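Local coordinates for microcin B17-processing protein McbD (PDB 6GRH), which is needed to process the inactive microcin B17 precursor McbA into the active peptide antibiotic and belongs to the YcaO cyclodehydratase family, at residues Asn184-Ser189 and Asp210-Asp215; Glu200-Leu205 and Lys257-Leu262; Ala225-Tyr230 and Tyr241-Ser246. The protein carries 1 engineered substitution. All coordinates share one frame; numbering follows the deposited sequence.

Contact 1: Asn184-Ser189 and Asp210-Asp215; sequences NTEISS and DIRIFD
E186 OE2 is gripped by two donors, R212 NE at 3.0 Å and a water at 2.8 Å from it, while E186 OE1 takes R212 NH2 at 2.9 Å in an almost straight bond. The salt bridge is thus bidentate and side-on, one nitrogen to each oxygen. Both oxygens lie close to the guanidinium plane, yet the nitrogens reach them from above the carboxylate plane, since the two groups are turned 41° apart. E186 reaches this point because CG stands anti to its backbone N (chi1 -178°) and the chain beyond is extended; the R212 chain instead is bent at chi2 and chi3. The F214 ring backs the pair: its CZ lies over one guanidinium face, towards the rim, and its edge carbon CE1 is 3.7 Å from E186 OE1. The same water also donates to I187 O and accepts from I213 N, bridging the two backbones at the end of the short, weakly bonded strand 185-187. Direct backbone bonds run from I187 N to I213 O and from D215 N to T185 O. At the other end N184 clamps D215 twice, through N to O (2.8 Å) and ND2 to OD1 (2.9 Å); N184 ND2 also donates to T217 O, and D215 OD1 is bonded to T217 OG1. In the mixed sheet, strand 210-215 runs antiparallel to both its neighbours, 182-187 and 224-231; R212 leans on helix 296-304, I211 on helix 196-208.

Contact 2: Glu200-Leu205 and Lys257-Leu262; sequences EILLAL and KSVVEL
V259 faces helix 196-208 with both of its methyls. CG1, anti to the backbone N (chi1 168°), lies 3.6 Å from I201 CG2 and 3.8 Å from I201 CB, so it touches the branch of the isoleucine near its backbone as the two side chains slide past each other in opposite directions. CG2 takes the other partner, meeting L202 CD2 at 3.8 Å, where the side chains cross at about a right angle. V260 starts away from the other helix and adds only a loose touch, its CG2 4.3 Å from I201 CD1. The segment axes approach to 10.3 Å, a wide spacing bridged wholly by branched aliphatic side chains. They belong to two helices that lie on the same face of the mixed sheet, their segments inclined at 55°, consistent with a helix layer packed on a sheet in this YcaO-family protein; V259 and L262 touch T228, and L205 and L262 touch Y230, on strand 224-231. One turn beyond V259, L262 sends a single methyl across: CD2 sits 3.8 Å from L205 CD1 and 4.1 Å from L205 CD2. L205 also packs against F66 of the neighbouring McbC chain, and L262 rests on S242 of strand 241-248.

Contact 3: Ala225-Tyr230 and Tyr241-Ser246; sequences AVLTLY and YSTGLS
Backbone bonds between V226 and S246, T228 and G244, and Y230 and S242 are made in both directions, zipping the two arms of this antiparallel beta hairpin together. The shortest are V226 N to S246 O and T228 N to G244 O, both 2.8 Å. T228 O is held twice: G244 N reaches it at 3.0 Å and T243 OG1, also at 3.0 Å, from the opposite face of the carbonyl plane. The hydroxyl can do so because OG1 stands anti to T243's backbone N (chi1 180°). Between these pairs run CA-H...O contacts, such as T243 CA to T228 O at 3.2 Å. Leucine methyls pack against the same hydroxyl oxygen: L227 CD1 lies 3.3 Å and L229 CD2 3.5 Å from T243 OG1, the L229 side chain running beside T243 and pointing the same way. The apolar contacts are looser, L227 CD1 on L245 CB being 4.3 Å apart. Of the aromatics, Y230 turns its ring edge to the S242 backbone, and Y241 comes obliquely to Y230 O, its hydroxyl bonded to P394 O. Helices 157-180 and 296-304, with the C-terminal F395 and P396, cover the L227, L229, T243 and L245 face; helix 251-275 covers that of V226 and T228.

Contacts 1 and 3 belong to one mixed sheet: strand 210-215 of contact 1 pairs with strand 224-231 of contact 3 through bonds such as L227 N to F214 O. Contact 3 is fully buried between helices and rests on regular backbone bonds and aliphatic packing. Contact 1, its centre about 20 Å from the centre of the chain and partly buried, depends more on a salt bridge, an amide-carboxylate bond and a bridging water. Contact 2 is buried and purely apolar, joining two helices over the sheet. Its 257-262 segment is tied to contact 3 by S258 OG, hydrogen-bonded to T228 OG1 and V226 O, and its 200-205 segment to contact 1 by L202 packing on I211.

Contact 1: Asn184-Ser189 and Asp210-Asp215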
loop_
_atom_site.group_PDB
_atom_site.type_symbol
_atom_site.label_atom_id
_atom_site.label_comp_id
_atom_site.label_asym_id
_atom_site.label_seq_id
_atom_site.Cartn_x
_atom_site.Cartn_y
_atom_site.Cartn_z
ATOM N N ASN E 184 43.484 -23.704 -31.332
ATOM C CA ASN E 184 42.976 -24.806 -32.168
ATOM C C ASN E 184 42.260 -24.288 -33.403
ATOM O O ASN E 184 42.532 -24.728 -34.514
ATOM C CB ASN E 184 42.055 -25.720 -31.371
ATOM C CG ASN E 184 42.726 -26.256 -30.125
ATOM O OD1 ASN E 184 43.796 -26.861 -30.199
ATOM N ND2 ASN E 184 42.126 -25.995 -28.969
ATOM N N THR E 185 41.367 -23.330 -33.211
ATOM C CA THR E 185 40.567 -22.807 -34.306
ATOM C C THR E 185 40.089 -21.415 -33.943
ATOM O O THR E 185 40.131 -21.015 -32.772
ATOM C CB THR E 185 39.347 -23.715 -34.572
ATOM O OG1 THR E 185 38.956 -23.633 -35.951
ATOM C CG2 THR E 185 38.188 -23.320 -33.686
ATOM N N GLU E 186 39.657 -20.685 -34.964
ATOM C CA GLU E 186 39.020 -19.387 -34.799
ATOM C C GLU E 186 37.512 -19.561 -35.098
ATOM O O GLU E 186 37.140 -20.223 -36.064
ATOM C CB GLU E 186 39.644 -18.350 -35.736
ATOM C CG GLU E 186 39.040 -16.959 -35.560
ATOM C CD GLU E 186 39.691 -15.887 -36.397
ATOM O OE1 GLU E 186 40.823 -16.097 -36.898
ATOM O OE2 GLU E 186 39.073 -14.797 -36.511
ATOM N N ILE E 187 36.666 -18.960 -34.271
ATOM C CA ILE E 187 35.219 -18.888 -34.517
ATOM C C ILE E 187 34.937 -17.562 -35.187
ATOM O O ILE E 187 35.487 -16.544 -34.771
ATOM C CB ILE E 187 34.393 -18.897 -33.222
ATOM C CG1 ILE E 187 34.770 -20.065 -32.316
ATOM C CG2 ILE E 187 32.901 -18.878 -33.529
ATOM C CD1 ILE E 187 34.748 -21.396 -32.987
ATOM N N SER E 188 34.048 -17.560 -36.178
ATOM C CA SER E 188 33.784 -16.350 -36.944
ATOM C C SER E 188 33.430 -15.193 -36.034
ATOM O O SER E 188 32.610 -15.332 -35.117
ATOM C CB SER E 188 32.638 -16.531 -37.924
ATOM O OG SER E 188 32.378 -15.302 -38.576
ATOM N N SER E 189 34.049 -14.050 -36.304
ATOM C CA SER E 189 33.802 -12.847 -35.535
ATOM C C SER E 189 32.388 -12.319 -35.817
ATOM O O SER E 189 31.847 -11.613 -34.986
ATOM C CB SER E 189 34.865 -11.796 -35.819
ATOM O OG SER E 189 34.929 -11.540 -37.197
ATOM N N ASP E 210 36.669 -4.070 -32.827
ATOM C CA ASP E 210 36.732 -5.401 -33.463
ATOM C C ASP E 210 36.966 -6.505 -32.450
ATOM O O ASP E 210 37.517 -6.256 -31.355
ATOM C CB ASP E 210 37.835 -5.444 -34.513
ATOM C CG ASP E 210 37.563 -4.492 -35.646
ATOM O OD1 ASP E 210 36.655 -4.786 -36.472
ATOM O OD2 ASP E 210 38.214 -3.421 -35.669
ATOM N N ILE E 211 36.530 -7.714 -32.813
ATOM C CA ILE E 211 36.727 -8.881 -31.961
ATOM C C ILE E 211 37.351 -10.062 -32.690
ATOM O O ILE E 211 37.192 -10.215 -33.911
ATOM C CB ILE E 211 35.416 -9.359 -31.312
ATOM C CG1 ILE E 211 34.403 -9.786 -32.382
ATOM C CG2 ILE E 211 34.835 -8.261 -30.423
ATOM C CD1 ILE E 211 33.237 -10.566 -31.831
ATOM N N ARG E 212 38.031 -10.898 -31.909
ATOM C CA ARG E 212 38.503 -12.191 -32.342
ATOM C C ARG E 212 38.089 -13.226 -31.298
ATOM O O ARG E 212 38.110 -12.956 -30.099
ATOM C CB ARG E 212 40.024 -12.179 -32.529
ATOM C CG ARG E 212 40.566 -11.157 -33.539
ATOM C CD ARG E 212 40.151 -11.385 -34.991
ATOM N NE ARG E 212 40.784 -12.565 -35.596
ATOM C CZ ARG E 212 42.061 -12.647 -35.983
ATOM N NH1 ARG E 212 42.881 -11.612 -35.863
ATOM N NH2 ARG E 212 42.524 -13.782 -36.511
ATOM N N ILE E 213 37.695 -14.405 -31.768
ATOM C CA ILE E 213 37.242 -15.497 -30.906
ATOM C C ILE E 213 38.070 -16.738 -31.252
ATOM O O ILE E 213 38.015 -17.214 -32.367
ATOM C CB ILE E 213 35.759 -15.813 -31.139
ATOM C CG1 ILE E 213 34.899 -14.552 -30.991
ATOM C CG2 ILE E 213 35.300 -16.927 -30.192
ATOM C CD1 ILE E 213 33.434 -14.751 -31.348
ATOM N N PHE E 214 38.804 -17.256 -30.279
ATOM C CA PHE E 214 39.649 -18.399 -30.463
ATOM C C PHE E 214 39.275 -19.530 -29.494
ATOM O O PHE E 214 39.014 -19.284 -28.323
ATOM C CB PHE E 214 41.107 -17.991 -30.225
ATOM C CG PHE E 214 41.632 -16.964 -31.192
ATOM C CD1 PHE E 214 41.543 -17.162 -32.563
ATOM C CD2 PHE E 214 42.259 -15.809 -30.731
ATOM C CE1 PHE E 214 42.052 -16.225 -33.460
ATOM C CE2 PHE E 214 42.775 -14.873 -31.625
ATOM C CZ PHE E 214 42.668 -15.083 -32.986
ATOM N N ASP E 215 39.250 -20.763 -29.996
ATOM C CA ASP E 215 39.256 -21.950 -29.150
ATOM C C ASP E 215 40.720 -22.228 -28.770
ATOM O O ASP E 215 41.510 -22.628 -29.632
ATOM C CB ASP E 215 38.643 -23.141 -29.904
ATOM C CG ASP E 215 38.501 -24.393 -29.037
ATOM O OD1 ASP E 215 39.486 -24.813 -28.390
ATOM O OD2 ASP E 215 37.403 -24.980 -29.014
HETATM O O HOH W 1 36.986 -14.350 -34.656
#

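Contact 2: Glu200-Leu205 and Lys257-Leu262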
loop_
_atom_site.group_PDB
_atom_site.type_symbol
_atom_site.label_atom_id
_atom_site.label_comp_id
_atom_site.label_asym_id
_atom_site.label_seq_id
_atom_site.Cartn_x
_atom_site.Cartn_y
_atom_site.Cartn_z
ATOM N N GLU E 200 23.471 -9.101 -28.525
ATOM C CA GLU E 200 23.478 -7.678 -28.169
ATOM C C GLU E 200 24.911 -7.192 -27.828
ATOM O O GLU E 200 25.357 -6.162 -28.337
ATOM C CB GLU E 200 22.544 -7.449 -26.983
ATOM C CG GLU E 200 22.195 -6.000 -26.705
ATOM C CD GLU E 200 20.935 -5.521 -27.403
ATOM O OE1 GLU E 200 20.385 -6.209 -28.306
ATOM O OE2 GLU E 200 20.506 -4.409 -27.043
ATOM N N ILE E 201 25.617 -7.946 -26.981
ATOM C CA ILE E 201 27.017 -7.639 -26.657
ATOM C C ILE E 201 27.890 -7.727 -27.911
ATOM O O ILE E 201 28.632 -6.800 -28.206
ATOM C CB ILE E 201 27.599 -8.559 -25.549
ATOM C CG1 ILE E 201 26.875 -8.344 -24.226
ATOM C CG2 ILE E 201 29.105 -8.327 -25.367
ATOM C CD1 ILE E 201 27.023 -9.519 -23.281
ATOM N N LEU E 202 27.795 -8.818 -28.667
ATOM C CA LEU E 202 28.651 -8.967 -29.844
ATOM C C LEU E 202 28.435 -7.825 -30.845
ATOM O O LEU E 202 29.409 -7.260 -31.349
ATOM C CB LEU E 202 28.473 -10.341 -30.523
ATOM C CG LEU E 202 28.993 -11.524 -29.696
ATOM C CD1 LEU E 202 28.417 -12.827 -30.226
ATOM C CD2 LEU E 202 30.514 -11.577 -29.687
ATOM N N LEU E 203 27.174 -7.457 -31.103
ATOM C CA LEU E 203 26.895 -6.355 -32.036
ATOM C C LEU E 203 27.493 -5.019 -31.534
ATOM O O LEU E 203 28.105 -4.278 -32.288
ATOM C CB LEU E 203 25.386 -6.206 -32.266
ATOM C CG LEU E 203 25.007 -5.287 -33.430
ATOM C CD1 LEU E 203 25.559 -5.807 -34.740
ATOM C CD2 LEU E 203 23.494 -5.127 -33.519
ATOM N N ALA E 204 27.301 -4.732 -30.254
ATOM C CA ALA E 204 27.838 -3.510 -29.662
ATOM C C ALA E 204 29.368 -3.461 -29.781
ATOM O O ALA E 204 29.920 -2.428 -30.170
ATOM C CB ALA E 204 27.406 -3.391 -28.214
ATOM N N LEU E 205 30.035 -4.585 -29.492
ATOM C CA LEU E 205 31.506 -4.667 -29.603
ATOM C C LEU E 205 31.977 -4.473 -31.037
ATOM O O LEU E 205 32.938 -3.741 -31.276
ATOM C CB LEU E 205 32.046 -5.986 -29.047
ATOM C CG LEU E 205 31.840 -6.245 -27.549
ATOM C CD1 LEU E 205 32.321 -7.648 -27.195
ATOM C CD2 LEU E 205 32.562 -5.205 -26.707
ATOM N N LYS E 257 29.326 -17.827 -22.305
ATOM C CA LYS E 257 29.943 -17.405 -21.052
ATOM C C LYS E 257 31.153 -16.476 -21.298
ATOM O O LYS E 257 31.298 -15.458 -20.645
ATOM C CB LYS E 257 30.347 -18.609 -20.178
ATOM C CG LYS E 257 29.169 -19.474 -19.690
ATOM C CD LYS E 257 29.384 -20.002 -18.253
ATOM N N SER E 258 31.993 -16.815 -22.266
ATOM C CA SER E 258 33.173 -15.988 -22.588
ATOM C C SER E 258 32.814 -14.536 -22.966
ATOM O O SER E 258 33.446 -13.581 -22.501
ATOM C CB SER E 258 33.977 -16.630 -23.710
ATOM O OG SER E 258 35.130 -15.877 -23.974
ATOM N N VAL E 259 31.788 -14.393 -23.793
ATOM C CA VAL E 259 31.306 -13.078 -24.204
ATOM C C VAL E 259 30.839 -12.253 -22.983
ATOM O O VAL E 259 31.159 -11.064 -22.871
ATOM C CB VAL E 259 30.206 -13.212 -25.273
ATOM C CG1 VAL E 259 29.465 -11.905 -25.540
ATOM C CG2 VAL E 259 30.825 -13.723 -26.549
ATOM N N VAL E 260 30.122 -12.903 -22.068
ATOM C CA VAL E 260 29.598 -12.212 -20.879
ATOM C C VAL E 260 30.741 -11.879 -19.911
ATOM O O VAL E 260 30.722 -10.823 -19.264
ATOM C CB VAL E 260 28.484 -13.018 -20.176
ATOM C CG1 VAL E 260 28.039 -12.320 -18.904
ATOM C CG2 VAL E 260 27.294 -13.176 -21.094
ATOM N N GLU E 261 31.727 -12.766 -19.801
ATOM C CA GLU E 261 32.944 -12.462 -19.030
ATOM C C GLU E 261 33.658 -11.232 -19.598
ATOM O O GLU E 261 34.066 -10.361 -18.842
ATOM C CB GLU E 261 33.903 -13.652 -19.005
ATOM C CG GLU E 261 33.406 -14.842 -18.188
ATOM C CD GLU E 261 33.674 -14.721 -16.695
ATOM O OE1 GLU E 261 34.643 -14.029 -16.287
ATOM O OE2 GLU E 261 32.921 -15.345 -15.920
ATOM N N LEU E 262 33.779 -11.147 -20.916
ATOM C CA LEU E 262 34.340 -9.949 -21.535
ATOM C C LEU E 262 33.537 -8.684 -21.181
ATOM O O LEU E 262 34.095 -7.706 -20.718
ATOM C CB LEU E 262 34.472 -10.122 -23.049
ATOM C CG LEU E 262 35.278 -9.051 -23.797
ATOM C CD1 LEU E 262 35.870 -9.592 -25.105
ATOM C CD2 LEU E 262 34.447 -7.791 -24.066
#

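Contact 3: Ala225-Tyr230 and Tyr241-Ser246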
loop_
_atom_site.group_PDB
_atom_site.type_symbol
_atom_site.label_atom_id
_atom_site.label_comp_id
_atom_site.label_asym_id
_atom_site.label_seq_id
_atom_site.Cartn_x
_atom_site.Cartn_y
_atom_site.Cartn_z
ATOM N N ALA E 225 37.671 -24.318 -24.291
ATOM C CA ALA E 225 38.046 -23.059 -23.639
ATOM C C ALA E 225 38.007 -22.002 -24.711
ATOM O O ALA E 225 38.775 -22.057 -25.661
ATOM C CB ALA E 225 39.431 -23.149 -23.047
ATOM N N VAL E 226 37.090 -21.062 -24.595
ATOM C CA VAL E 226 36.923 -20.054 -25.628
ATOM C C VAL E 226 37.403 -18.707 -25.124
ATOM O O VAL E 226 36.935 -18.249 -24.091
ATOM C CB VAL E 226 35.462 -19.991 -26.103
ATOM C CG1 VAL E 226 35.265 -18.853 -27.091
ATOM C CG2 VAL E 226 35.088 -21.320 -26.768
ATOM N N LEU E 227 38.329 -18.094 -25.865
ATOM C CA LEU E 227 38.907 -16.806 -25.519
ATOM C C LEU E 227 38.316 -15.799 -26.473
ATOM O O LEU E 227 38.423 -15.970 -27.684
ATOM C CB LEU E 227 40.432 -16.830 -25.707
ATOM C CG LEU E 227 41.200 -15.552 -25.343
ATOM C CD1 LEU E 227 41.116 -15.241 -23.873
ATOM C CD2 LEU E 227 42.650 -15.684 -25.795
ATOM N N THR E 228 37.670 -14.773 -25.928
ATOM C CA THR E 228 37.146 -13.666 -26.719
ATOM C C THR E 228 38.082 -12.483 -26.485
ATOM O O THR E 228 38.502 -12.232 -25.347
ATOM C CB THR E 228 35.702 -13.289 -26.317
ATOM O OG1 THR E 228 35.537 -13.451 -24.903
ATOM C CG2 THR E 228 34.675 -14.153 -27.042
ATOM N N LEU E 229 38.399 -11.771 -27.561
ATOM C CA LEU E 229 39.324 -10.644 -27.528
ATOM C C LEU E 229 38.669 -9.467 -28.208
ATOM O O LEU E 229 38.002 -9.630 -29.230
ATOM C CB LEU E 229 40.611 -11.009 -28.265
ATOM C CG LEU E 229 41.487 -12.074 -27.616
ATOM C CD1 LEU E 229 42.681 -12.363 -28.516
ATOM C CD2 LEU E 229 41.950 -11.652 -26.227
ATOM N N TYR E 230 38.867 -8.289 -27.634
ATOM C CA TYR E 230 38.314 -7.048 -28.145
ATOM C C TYR E 230 39.406 -6.003 -28.145
ATOM O O TYR E 230 40.206 -5.935 -27.201
ATOM C CB TYR E 230 37.184 -6.535 -27.242
ATOM C CG TYR E 230 36.741 -5.121 -27.568
ATOM C CD1 TYR E 230 35.897 -4.871 -28.647
ATOM C CD2 TYR E 230 37.175 -4.037 -26.811
ATOM C CE1 TYR E 230 35.493 -3.588 -28.962
ATOM C CE2 TYR E 230 36.770 -2.752 -27.117
ATOM C CZ TYR E 230 35.927 -2.538 -28.198
ATOM O OH TYR E 230 35.500 -1.274 -28.513
ATOM N N TYR E 241 40.881 -2.277 -24.973
ATOM C CA TYR E 241 41.144 -3.708 -24.995
ATOM C C TYR E 241 40.342 -4.384 -23.900
ATOM O O TYR E 241 40.237 -3.856 -22.792
ATOM C CB TYR E 241 42.650 -3.996 -24.795
ATOM C CG TYR E 241 43.002 -5.428 -24.422
ATOM C CD1 TYR E 241 42.992 -6.438 -25.376
ATOM C CD2 TYR E 241 43.342 -5.767 -23.118
ATOM C CE1 TYR E 241 43.307 -7.751 -25.045
ATOM C CE2 TYR E 241 43.650 -7.073 -22.769
ATOM C CZ TYR E 241 43.628 -8.074 -23.740
ATOM O OH TYR E 241 43.937 -9.396 -23.398
ATOM N N SER E 242 39.793 -5.562 -24.198
ATOM C CA SER E 242 39.228 -6.404 -23.146
ATOM C C SER E 242 39.243 -7.852 -23.578
ATOM O O SER E 242 39.524 -8.168 -24.736
ATOM C CB SER E 242 37.807 -5.948 -22.782
ATOM O OG SER E 242 37.408 -6.555 -21.575
ATOM N N THR E 243 38.958 -8.739 -22.640
ATOM C CA THR E 243 39.013 -10.159 -22.927
ATOM C C THR E 243 38.056 -10.909 -22.041
ATOM O O THR E 243 37.682 -10.428 -20.984
ATOM C CB THR E 243 40.458 -10.727 -22.793
ATOM O OG1 THR E 243 40.471 -12.134 -23.084
ATOM C CG2 THR E 243 41.020 -10.524 -21.416
ATOM N N GLY E 244 37.635 -12.069 -22.514
ATOM C CA GLY E 244 36.816 -12.985 -21.748
ATOM C C GLY E 244 37.241 -14.403 -22.047
ATOM O O GLY E 244 37.740 -14.703 -23.138
ATOM N N LEU E 245 37.045 -15.273 -21.074
ATOM C CA LEU E 245 37.452 -16.652 -21.185
ATOM C C LEU E 245 36.477 -17.534 -20.428
ATOM O O LEU E 245 36.086 -17.216 -19.299
ATOM C CB LEU E 245 38.843 -16.823 -20.597
ATOM C CG LEU E 245 39.431 -18.238 -20.547
ATOM C CD1 LEU E 245 39.631 -18.811 -21.945
ATOM C CD2 LEU E 245 40.752 -18.172 -19.813
ATOM N N SER E 246 36.128 -18.666 -21.023
ATOM C CA SER E 246 35.336 -19.645 -20.332
ATOM C C SER E 246 35.522 -21.020 -20.917
ATOM O O SER E 246 35.740 -21.155 -22.116
ATOM C CB SER E 246 33.870 -19.225 -20.379
ATOM O OG SER E 246 33.086 -20.125 -19.636
#